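PDB 3LYB: putative endoribonuclease from Klebsiella pneumoniae, which is a member of the YjgF/L-PSP family of small trimeric proteins and may act as an endoribonuclease, a hydrolase that cleaves RNA. Local coordinates for the interface of chains A and B. Residues are numbered along the deposited sequence; one frame, centred on the assembly and turned at random. Chains: chain A/B, Putative endoribonuclease.

The interface of chains A and B. Residues chain A 96, 123-126; chain B 14-18, 25-28, 144, 146.
Strand 124-129 of chain A runs along the rim of chain B formed by loop 14-16, the end of strand 23-26 and strand 141-148. Both main-chain polar groups of A:Ser125 are paired with B:Ser27 and B:Gly28. The amide A:Ser125 N donates to the hydroxyl OG of B:Ser27 at 2.9 Å, nearly straight (170° at H). The carbonyl A:Ser125 O receives B:Gly28 N at 3.0 Å from above the carbonyl plane. B:Ser27 OG lies beside its own backbone N (chi1 -71°) and donates a hydrogen bond to B:Ala15 O at 3.0 Å, so one hydroxyl links loop 14-16, residue 27 and the partner strand, and its rotation is fixed. A weak bond from B:Ala15 N to A:Pro123 O extends this ladder.

Charged and polar side chains meet at B:Glu144. Its CG is anti to the backbone N, and B:Glu144 OE1 takes the hydroxyl OG1 of A:Thr126 at 2.8 Å on its anti lone pair, the two side chains crossing at about a right angle. A:Lys96, stretched until a bend at chi4 (81°), comes tip to tip with the same carboxylate, its NZ 3.4 Å from B:Glu144 OE2 in a loose salt bridge; this charge probably helps keep the carboxylate ionised.

Apolar packing centres on A:Val124, whose two methyls point into chain B: CG1 lies 3.7 Å from B:Ser27 CA, and CG2 3.7 Å from B:Trp17 CA. The B:Phe25 ring lies across the A:Lys96 chain, with B:Phe25 CD2 4.0 Å from A:Lys96 CD. A:Ser125 CB rests against the B:Tyr14 ring.

The patch joins neighbouring subunits, probably within the trimer typical of this family, whose clefts between subunits are the likely active sites.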
ATOM      1  N   LYS A  96      31.317 -21.911   1.838  1.00 34.50           N
ATOM      2  CA  LYS A  96      29.886 -21.633   1.665  1.00 32.62           C
ATOM      3  C   LYS A  96      29.445 -20.282   2.237  1.00 31.32           C
ATOM      4  O   LYS A  96      29.779 -19.906   3.382  1.00 30.78           O
ATOM      5  CB  LYS A  96      29.082 -22.734   2.344  1.00 33.02           C
ATOM      6  CG  LYS A  96      27.596 -22.491   2.404  1.00 33.32           C
ATOM      7  CD  LYS A  96      26.928 -23.413   3.407  1.00 34.26           C
ATOM      8  CE  LYS A  96      25.416 -23.437   3.234  1.00 33.47           C
ATOM      9  NZ  LYS A  96      25.046 -24.350   2.130  1.00 34.46           N
ATOM     10  N   PRO A 123      33.395 -19.647  -3.262  1.00 43.93           N
ATOM     11  CA  PRO A 123      32.586 -20.519  -2.412  1.00 41.93           C
ATOM     12  C   PRO A 123      31.274 -20.897  -3.089  1.00 40.24           C
ATOM     13  O   PRO A 123      30.916 -20.336  -4.136  1.00 40.56           O
ATOM     14  CB  PRO A 123      32.299 -19.632  -1.208  1.00 41.86           C
ATOM     15  CG  PRO A 123      32.182 -18.254  -1.799  1.00 42.59           C
ATOM     16  CD  PRO A 123      33.063 -18.219  -3.031  1.00 43.54           C
ATOM     17  N   VAL A 124      30.580 -21.859  -2.505  1.00 37.93           N
ATOM     18  CA  VAL A 124      29.227 -22.183  -2.878  1.00 36.11           C
ATOM     19  C   VAL A 124      28.319 -21.058  -2.351  1.00 34.85           C
ATOM     20  O   VAL A 124      28.595 -20.472  -1.310  1.00 34.12           O
ATOM     21  CB  VAL A 124      28.895 -23.585  -2.323  1.00 36.71           C
ATOM     22  CG1 VAL A 124      27.468 -23.713  -1.888  1.00 37.27           C
ATOM     23  CG2 VAL A 124      29.251 -24.661  -3.357  1.00 36.34           C
ATOM     24  N   SER A 125      27.256 -20.735  -3.084  1.00 33.75           N
ATOM     25  CA  SER A 125      26.513 -19.498  -2.837  1.00 32.92           C
ATOM     26  C   SER A 125      24.975 -19.625  -2.831  1.00 31.98           C
ATOM     27  O   SER A 125      24.393 -20.276  -3.688  1.00 31.87           O
ATOM     28  CB  SER A 125      26.939 -18.472  -3.888  1.00 33.13           C
ATOM     29  OG  SER A 125      26.213 -17.257  -3.783  1.00 35.03           O
ATOM     30  N   THR A 126      24.330 -18.996  -1.856  1.00 30.75           N
ATOM     31  CA  THR A 126      22.873 -18.817  -1.865  1.00 29.58           C
ATOM     32  C   THR A 126      22.608 -17.349  -1.600  1.00 28.25           C
ATOM     33  O   THR A 126      23.244 -16.756  -0.752  1.00 28.57           O
ATOM     34  CB  THR A 126      22.155 -19.654  -0.775  1.00 29.78           C
ATOM     35  OG1 THR A 126      22.507 -21.025  -0.905  1.00 30.43           O
ATOM     36  CG2 THR A 126      20.654 -19.580  -0.938  1.00 30.80           C
TER
ATOM     37  N   TYR B  14      31.040 -17.905  -8.704  1.00 52.54           N
ATOM     38  CA  TYR B  14      30.835 -18.962  -7.656  1.00 52.48           C
ATOM     39  C   TYR B  14      30.782 -20.388  -8.199  1.00 52.09           C
ATOM     40  O   TYR B  14      30.590 -20.585  -9.400  1.00 51.99           O
ATOM     41  CB  TYR B  14      29.579 -18.678  -6.820  1.00 52.51           C
ATOM     42  CG  TYR B  14      28.277 -18.877  -7.556  1.00 52.72           C
ATOM     43  CD1 TYR B  14      27.709 -17.843  -8.277  1.00 52.90           C
ATOM     44  CD2 TYR B  14      27.605 -20.108  -7.517  1.00 53.99           C
ATOM     45  CE1 TYR B  14      26.518 -18.025  -8.938  1.00 54.08           C
ATOM     46  CE2 TYR B  14      26.412 -20.299  -8.182  1.00 52.49           C
ATOM     47  CZ  TYR B  14      25.880 -19.249  -8.884  1.00 53.01           C
ATOM     48  OH  TYR B  14      24.700 -19.401  -9.543  1.00 54.47           O
ATOM     49  N   ALA B  15      30.905 -21.357  -7.277  1.00 51.82           N
ATOM     50  CA  ALA B  15      31.024 -22.798  -7.580  1.00 51.51           C
ATOM     51  C   ALA B  15      29.714 -23.596  -7.480  1.00 51.46           C
ATOM     52  O   ALA B  15      29.137 -23.729  -6.388  1.00 51.90           O
ATOM     53  CB  ALA B  15      32.077 -23.434  -6.689  1.00 51.03           C
ATOM     54  N   ALA B  16      29.272 -24.165  -8.609  1.00 50.81           N
ATOM     55  CA  ALA B  16      28.071 -25.011  -8.651  1.00 49.84           C
ATOM     56  C   ALA B  16      27.941 -25.931  -7.414  1.00 49.30           C
ATOM     57  O   ALA B  16      26.887 -25.970  -6.773  1.00 49.01           O
ATOM     58  CB  ALA B  16      28.025 -25.805  -9.955  1.00 49.63           C
ATOM     59  N   TRP B  17      29.015 -26.654  -7.087  1.00 48.62           N
ATOM     60  CA  TRP B  17      29.113 -27.397  -5.829  1.00 48.29           C
ATOM     61  C   TRP B  17      30.545 -27.393  -5.324  1.00 47.79           C
ATOM     62  O   TRP B  17      31.475 -27.098  -6.072  1.00 47.94           O
ATOM     63  CB  TRP B  17      28.577 -28.832  -5.946  1.00 48.24           C
ATOM     64  CG  TRP B  17      29.294 -29.692  -6.950  1.00 49.32           C
ATOM     65  CD1 TRP B  17      28.974 -29.845  -8.267  1.00 50.30           C
ATOM     66  CD2 TRP B  17      30.441 -30.525  -6.718  1.00 50.31           C
ATOM     67  NE1 TRP B  17      29.849 -30.717  -8.874  1.00 51.63           N
ATOM     68  CE2 TRP B  17      30.763 -31.144  -7.948  1.00 51.30           C
ATOM     69  CE3 TRP B  17      31.236 -30.795  -5.599  1.00 49.91           C
ATOM     70  CZ2 TRP B  17      31.849 -32.020  -8.089  1.00 51.48           C
ATOM     71  CZ3 TRP B  17      32.317 -31.666  -5.737  1.00 49.85           C
ATOM     72  CH2 TRP B  17      32.611 -32.267  -6.971  1.00 51.39           C
ATOM     73  N   ARG B  18      30.716 -27.675  -4.039  1.00 47.40           N
ATOM     74  CA  ARG B  18      32.042 -27.821  -3.452  1.00 47.36           C
ATOM     75  C   ARG B  18      32.061 -28.915  -2.414  1.00 47.26           C
ATOM     76  O   ARG B  18      31.104 -29.102  -1.665  1.00 47.23           O
ATOM     77  CB  ARG B  18      32.622 -26.502  -2.919  1.00 47.14           C
ATOM     78  CG  ARG B  18      33.345 -25.706  -4.014  1.00 48.39           C
ATOM     79  CD  ARG B  18      33.967 -24.393  -3.543  1.00 50.50           C
ATOM     80  NE  ARG B  18      35.199 -24.607  -2.785  1.00 52.61           N
ATOM     81  CZ  ARG B  18      35.882 -23.645  -2.172  1.00 55.02           C
ATOM     82  NH1 ARG B  18      35.466 -22.378  -2.219  1.00 56.19           N
ATOM     83  NH2 ARG B  18      36.985 -23.950  -1.501  1.00 56.01           N
ATOM     84  N   PHE B  25      28.350 -29.453  -0.586  1.00 39.62           N
ATOM     85  CA  PHE B  25      27.481 -28.273  -0.600  1.00 38.01           C
ATOM     86  C   PHE B  25      27.195 -27.824  -2.015  1.00 36.68           C
ATOM     87  O   PHE B  25      28.092 -27.627  -2.816  1.00 35.93           O
ATOM     88  CB  PHE B  25      28.128 -27.120   0.161  1.00 38.40           C
ATOM     89  CG  PHE B  25      28.323 -27.401   1.603  1.00 40.05           C
ATOM     90  CD1 PHE B  25      29.587 -27.769   2.085  1.00 42.48           C
ATOM     91  CD2 PHE B  25      27.244 -27.336   2.486  1.00 41.56           C
ATOM     92  CE1 PHE B  25      29.793 -28.058   3.454  1.00 44.46           C
ATOM     93  CE2 PHE B  25      27.419 -27.612   3.862  1.00 44.66           C
ATOM     94  CZ  PHE B  25      28.702 -27.976   4.353  1.00 45.53           C
ATOM     95  N   LEU B  26      25.918 -27.686  -2.320  1.00 36.16           N
ATOM     96  CA  LEU B  26      25.499 -27.087  -3.569  1.00 35.07           C
ATOM     97  C   LEU B  26      25.103 -25.663  -3.313  1.00 34.49           C
ATOM     98  O   LEU B  26      24.590 -25.325  -2.233  1.00 34.31           O
ATOM     99  CB  LEU B  26      24.305 -27.825  -4.153  1.00 34.79           C
ATOM    100  CG  LEU B  26      24.607 -29.113  -4.909  1.00 35.26           C
ATOM    101  CD1 LEU B  26      25.004 -30.247  -3.958  1.00 33.72           C
ATOM    102  CD2 LEU B  26      23.399 -29.504  -5.750  1.00 35.25           C
ATOM    103  N   SER B  27      25.361 -24.830  -4.311  1.00 33.68           N
ATOM    104  CA  SER B  27      24.760 -23.522  -4.374  1.00 33.10           C
ATOM    105  C   SER B  27      23.251 -23.657  -4.480  1.00 32.13           C
ATOM    106  O   SER B  27      22.754 -24.677  -4.973  1.00 31.83           O
ATOM    107  CB  SER B  27      25.293 -22.763  -5.579  1.00 33.04           C
ATOM    108  OG  SER B  27      26.643 -22.399  -5.361  1.00 35.13           O
ATOM    109  N   GLY B  28      22.539 -22.629  -3.999  1.00 31.38           N
ATOM    110  CA  GLY B  28      21.118 -22.436  -4.276  1.00 30.02           C
ATOM    111  C   GLY B  28      20.921 -22.479  -5.783  1.00 29.58           C
ATOM    112  O   GLY B  28      21.748 -21.987  -6.542  1.00 28.94           O
ATOM    113  N   GLU B 144      18.331 -24.962  -1.984  1.00 31.09           N
ATOM    114  CA  GLU B 144      19.736 -25.153  -1.661  1.00 32.84           C
ATOM    115  C   GLU B 144      19.857 -26.553  -1.108  1.00 33.65           C
ATOM    116  O   GLU B 144      19.100 -26.922  -0.208  1.00 34.73           O
ATOM    117  CB  GLU B 144      20.203 -24.132  -0.628  1.00 32.86           C
ATOM    118  CG  GLU B 144      21.626 -24.301  -0.184  1.00 33.44           C
ATOM    119  CD  GLU B 144      21.815 -23.813   1.220  1.00 38.30           C
ATOM    120  OE1 GLU B 144      22.052 -22.600   1.383  1.00 42.31           O
ATOM    121  OE2 GLU B 144      21.700 -24.623   2.173  1.00 40.37           O
ATOM    122  N   THR B 146      22.168 -29.864   0.446  1.00 38.27           N
ATOM    123  CA  THR B 146      23.374 -30.376   1.085  1.00 41.10           C
ATOM    124  C   THR B 146      23.464 -31.932   0.999  1.00 42.46           C
ATOM    125  O   THR B 146      22.495 -32.668   1.273  1.00 42.35           O
ATOM    126  CB  THR B 146      23.464 -29.837   2.503  1.00 41.41           C
ATOM    127  OG1 THR B 146      23.611 -28.414   2.430  1.00 44.27           O
ATOM    128  CG2 THR B 146      24.639 -30.420   3.282  1.00 42.15           C
TER